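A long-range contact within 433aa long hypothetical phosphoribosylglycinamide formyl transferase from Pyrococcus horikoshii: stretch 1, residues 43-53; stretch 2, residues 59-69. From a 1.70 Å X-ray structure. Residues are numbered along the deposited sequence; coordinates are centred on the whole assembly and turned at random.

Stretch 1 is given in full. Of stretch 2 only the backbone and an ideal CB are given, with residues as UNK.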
# COMPACT_ATOMS: atom_id res chain seq x y z
N VAL B 43 -11.36 -4.79 -5.81
CA VAL B 43 -11.51 -6.18 -6.22
C VAL B 43 -11.74 -7.04 -4.97
O VAL B 43 -11.08 -6.86 -3.94
CB VAL B 43 -10.27 -6.66 -6.98
CG1 VAL B 43 -10.35 -8.20 -7.24
CG2 VAL B 43 -10.25 -5.92 -8.38
N GLU B 44 -12.70 -7.97 -5.07
CA GLU B 44 -13.07 -8.79 -3.92
C GLU B 44 -12.01 -9.87 -3.71
O GLU B 44 -11.57 -10.51 -4.65
CB GLU B 44 -14.44 -9.42 -4.19
CG GLU B 44 -15.07 -10.07 -2.92
CD GLU B 44 -16.59 -10.22 -3.01
OE1 GLU B 44 -17.10 -11.27 -2.55
OE2 GLU B 44 -17.27 -9.29 -3.50
N VAL B 45 -11.64 -10.11 -2.45
CA VAL B 45 -10.58 -11.08 -2.13
C VAL B 45 -11.04 -12.18 -1.17
O VAL B 45 -11.59 -11.87 -0.11
CB VAL B 45 -9.39 -10.39 -1.40
CG1 VAL B 45 -8.25 -11.39 -1.13
CG2 VAL B 45 -8.86 -9.25 -2.27
N VAL B 46 -10.79 -13.43 -1.55
CA VAL B 46 -11.11 -14.54 -0.66
C VAL B 46 -9.73 -15.19 -0.44
O VAL B 46 -9.02 -15.49 -1.41
CB VAL B 46 -12.07 -15.51 -1.31
CG1 VAL B 46 -12.29 -16.70 -0.38
CG2 VAL B 46 -13.37 -14.81 -1.53
N ALA B 47 -9.37 -15.37 0.83
CA ALA B 47 -8.05 -15.90 1.19
C ALA B 47 -8.17 -17.25 1.85
O ALA B 47 -8.94 -17.40 2.79
CB ALA B 47 -7.38 -14.89 2.17
N VAL B 48 -7.36 -18.19 1.40
CA VAL B 48 -7.39 -19.56 1.93
C VAL B 48 -6.03 -19.95 2.50
O VAL B 48 -4.98 -19.59 1.95
CB VAL B 48 -7.71 -20.56 0.77
CG1 VAL B 48 -7.90 -22.03 1.30
CG2 VAL B 48 -9.00 -20.09 0.04
N ASP B 49 -6.05 -20.67 3.62
CA ASP B 49 -4.80 -21.21 4.14
C ASP B 49 -5.13 -22.30 5.16
O ASP B 49 -6.30 -22.61 5.39
CB ASP B 49 -3.88 -20.13 4.74
CG ASP B 49 -2.40 -20.48 4.57
OD1 ASP B 49 -1.99 -21.66 4.82
OD2 ASP B 49 -1.60 -19.57 4.24
N ARG B 50 -4.10 -22.90 5.75
CA ARG B 50 -4.32 -23.99 6.71
C ARG B 50 -4.52 -23.54 8.12
O ARG B 50 -4.79 -24.38 9.02
CB ARG B 50 -3.13 -25.00 6.66
CG ARG B 50 -1.84 -24.35 7.04
CD ARG B 50 -0.64 -25.30 6.79
NE ARG B 50 -0.80 -26.57 7.49
CZ ARG B 50 -0.76 -26.72 8.82
NH1 ARG B 50 -0.59 -25.66 9.61
NH2 ARG B 50 -0.85 -27.93 9.35
N TYR B 51 -4.41 -22.23 8.37
CA TYR B 51 -4.64 -21.72 9.73
C TYR B 51 -5.43 -20.46 9.62
O TYR B 51 -5.47 -19.86 8.54
CB TYR B 51 -3.31 -21.49 10.45
CG TYR B 51 -2.43 -20.40 9.89
CD1 TYR B 51 -2.35 -19.14 10.51
CD2 TYR B 51 -1.64 -20.64 8.75
CE1 TYR B 51 -1.50 -18.15 10.01
CE2 TYR B 51 -0.78 -19.64 8.24
CZ TYR B 51 -0.73 -18.41 8.89
OH TYR B 51 0.11 -17.43 8.40
N ALA B 52 -6.08 -20.05 10.71
CA ALA B 52 -6.92 -18.85 10.66
C ALA B 52 -6.13 -17.57 10.93
O ALA B 52 -5.04 -17.61 11.52
CB ALA B 52 -8.11 -18.98 11.73
N ASN B 53 -6.71 -16.46 10.48
CA ASN B 53 -6.09 -15.14 10.67
C ASN B 53 -4.69 -15.04 10.08
O ASN B 53 -3.84 -14.31 10.58
CB ASN B 53 -6.12 -14.74 12.16
CG ASN B 53 -7.54 -14.45 12.64
OD1 ASN B 53 -8.36 -13.90 11.89
ND2 ASN B 53 -7.83 -14.77 13.91
N UNK B 59 -6.70 -8.95 5.73
CA UNK B 59 -7.01 -7.86 4.78
C UNK B 59 -8.12 -8.25 3.79
O UNK B 59 -8.81 -7.39 3.27
CB UNK B 59 -5.75 -7.47 4.01
N UNK B 60 -8.32 -9.55 3.62
CA UNK B 60 -9.32 -10.05 2.69
C UNK B 60 -10.76 -9.81 3.13
O UNK B 60 -11.07 -9.57 4.30
CB UNK B 60 -9.10 -11.55 2.48
N UNK B 61 -11.66 -9.88 2.17
CA UNK B 61 -13.08 -9.75 2.49
C UNK B 61 -13.59 -11.02 3.22
O UNK B 61 -14.42 -10.91 4.14
CB UNK B 61 -13.89 -9.50 1.21
N UNK B 62 -13.12 -12.20 2.83
CA UNK B 62 -13.59 -13.45 3.48
C UNK B 62 -12.45 -14.45 3.47
O UNK B 62 -11.54 -14.34 2.63
CB UNK B 62 -14.82 -14.03 2.77
N UNK B 63 -12.53 -15.49 4.30
CA UNK B 63 -11.44 -16.49 4.29
C UNK B 63 -12.02 -17.90 4.47
O UNK B 63 -13.16 -18.05 4.93
CB UNK B 63 -10.42 -16.19 5.39
N UNK B 64 -11.23 -18.90 4.09
CA UNK B 64 -11.57 -20.31 4.30
C UNK B 64 -10.30 -20.94 4.87
O UNK B 64 -9.22 -20.58 4.47
CB UNK B 64 -12.03 -21.00 3.02
N UNK B 65 -10.46 -21.85 5.83
CA UNK B 65 -9.32 -22.51 6.47
C UNK B 65 -9.44 -23.99 6.27
O UNK B 65 -10.48 -24.60 6.57
CB UNK B 65 -9.24 -22.18 7.96
N UNK B 66 -8.38 -24.62 5.76
CA UNK B 66 -8.45 -26.04 5.54
C UNK B 66 -7.13 -26.54 4.98
O UNK B 66 -6.21 -25.74 4.77
CB UNK B 66 -9.61 -26.39 4.60
N UNK B 67 -7.07 -27.85 4.77
CA UNK B 67 -5.89 -28.56 4.27
C UNK B 67 -5.85 -28.34 2.73
O UNK B 67 -6.68 -28.88 1.99
CB UNK B 67 -5.94 -30.05 4.63
N UNK B 68 -4.89 -27.53 2.32
CA UNK B 68 -4.84 -27.18 0.91
C UNK B 68 -4.26 -28.33 0.05
O UNK B 68 -4.20 -28.22 -1.17
CB UNK B 68 -4.01 -25.91 0.73
N UNK B 69 -3.91 -29.46 0.70
CA UNK B 69 -3.51 -30.64 -0.04
C UNK B 69 -4.75 -31.52 -0.26
O UNK B 69 -4.69 -32.58 -0.93
CB UNK B 69 -2.41 -31.40 0.70

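Position 59 lies sideways to stretch 1, with nothing of it within 5.5 Å of the ideal CB; the residue is Val-59.

At position 60 CA-to-CB points toward the strand, and the ideal CB sits 3.6 Å from Val-45 O and 3.8 Å from Ala-47 CB. Such close quarters favour a small residue: alanine, serine or glycine. Ala-60 places its CB 3.7 Å from Val-45 CG1.

Position 61 also points toward stretch 1. Val-45 N is a donor on this side and the CG of Glu-44 is near, so an acceptor of moderate reach, such as histidine, asparagine or aspartate, would suit. His-61, with chi1 m, accepts a hydrogen bond from Val-45 N at ND1 (2.9 Å), the donor lying at the ring edge.

From position 62 the chains run parallel, at 19°. Ala-47 N bonds to O of 62 (3.0 Å), and Ala-47 O receives N of 64 (3.0 Å). The side chain at 62 shares a face with Val-46, and Glu-44 offers a carboxylate beyond it, favouring a long basic residue, lysine or arginine. Arg-62 forms a salt bridge, NH2 to Glu-44 OE1 at 2.7 Å, while its NH1 adds a weak hydrogen bond to the same oxygen.

Position 63 shares the other face with Ala-47, its ideal CB only 3.2 Å from Ala-47 O. Several small or polar residues are plausible. Ser-63 bonds through OG to a water (3.1 Å) that also accepts from Asn-53 N.

At position 64 the face carries Val-46 and Val-48, an apolar surface suited to a branched aliphatic or an aromatic. Tyr-64 presents its ring edge to Val-46, CD1 to CG1 at 3.6 Å, and its CB lies 4.3 Å from Val-48 CG2.

Position 65, on the face of Asp-49, lies near the backbone of Tyr-51 and Ala-52; a β-branched or other aliphatic residue would fit. Val-65 brings CG2 within 4.0 Å of Ala-52 CB.

Position 66 has a fully extended backbone (-180/178), which glycine accommodates readily, and its ideal CB points away. Gly-66 donates N to Asp-49 O (2.9 Å).

Position 67 points away, leaving polar residues free to serve; Asn-67 accepts from the N of 69 at OD1 (3.0 Å).

Position 68 turns toward stretch 1 but starts beyond 5.5 Å, so a long, flexible apolar chain, methionine or leucine, suits the gap. Met-68 reaches Val-48, CG to CG1 at 3.8 Å, and its CE approaches Asp-49 OD1 (3.7 Å).

Position 69 is out of reach; it is Met-69.

Stretch 2 59-69: VAHRSYVGNMM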
# COMPACT_ATOMS: atom_id res chain seq x y z
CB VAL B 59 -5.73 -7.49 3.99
CG1 VAL B 59 -6.09 -6.65 2.74
CG2 VAL B 59 -4.80 -6.64 4.93
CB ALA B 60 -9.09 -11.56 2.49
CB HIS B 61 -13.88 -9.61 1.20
CG HIS B 61 -13.64 -8.31 0.50
ND1 HIS B 61 -12.71 -8.17 -0.51
CD2 HIS B 61 -14.19 -7.08 0.69
CE1 HIS B 61 -12.69 -6.91 -0.92
NE2 HIS B 61 -13.57 -6.23 -0.20
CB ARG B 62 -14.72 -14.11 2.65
CG ARG B 62 -16.17 -13.78 2.90
CD ARG B 62 -17.05 -14.81 2.07
NE ARG B 62 -16.87 -14.82 0.59
CZ ARG B 62 -16.93 -13.72 -0.15
NH1 ARG B 62 -17.16 -12.54 0.42
NH2 ARG B 62 -16.76 -13.77 -1.46
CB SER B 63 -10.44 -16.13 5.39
OG SER B 63 -11.03 -16.30 6.68
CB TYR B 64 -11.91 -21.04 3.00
CG TYR B 64 -13.22 -20.63 2.38
CD1 TYR B 64 -13.32 -19.50 1.58
CD2 TYR B 64 -14.38 -21.43 2.57
CE1 TYR B 64 -14.54 -19.15 0.96
CE2 TYR B 64 -15.58 -21.10 1.96
CZ TYR B 64 -15.67 -19.97 1.15
OH TYR B 64 -16.85 -19.74 0.52
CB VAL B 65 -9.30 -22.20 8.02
CG1 VAL B 65 -8.13 -22.96 8.72
CG2 VAL B 65 -9.18 -20.70 8.28
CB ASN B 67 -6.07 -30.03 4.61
CG ASN B 67 -4.98 -30.90 4.00
OD1 ASN B 67 -3.95 -30.41 3.51
ND2 ASN B 67 -5.20 -32.21 4.04
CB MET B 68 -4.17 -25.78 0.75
CG MET B 68 -5.06 -24.49 1.38
SD MET B 68 -4.15 -23.12 0.72
CE MET B 68 -2.56 -23.30 1.52
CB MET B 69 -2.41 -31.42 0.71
CG MET B 69 -1.08 -30.68 0.75
SD MET B 69 -0.47 -30.37 -0.93
CE MET B 69 -0.32 -32.04 -1.56
O HOH W 1 -9.46 -16.50 9.31
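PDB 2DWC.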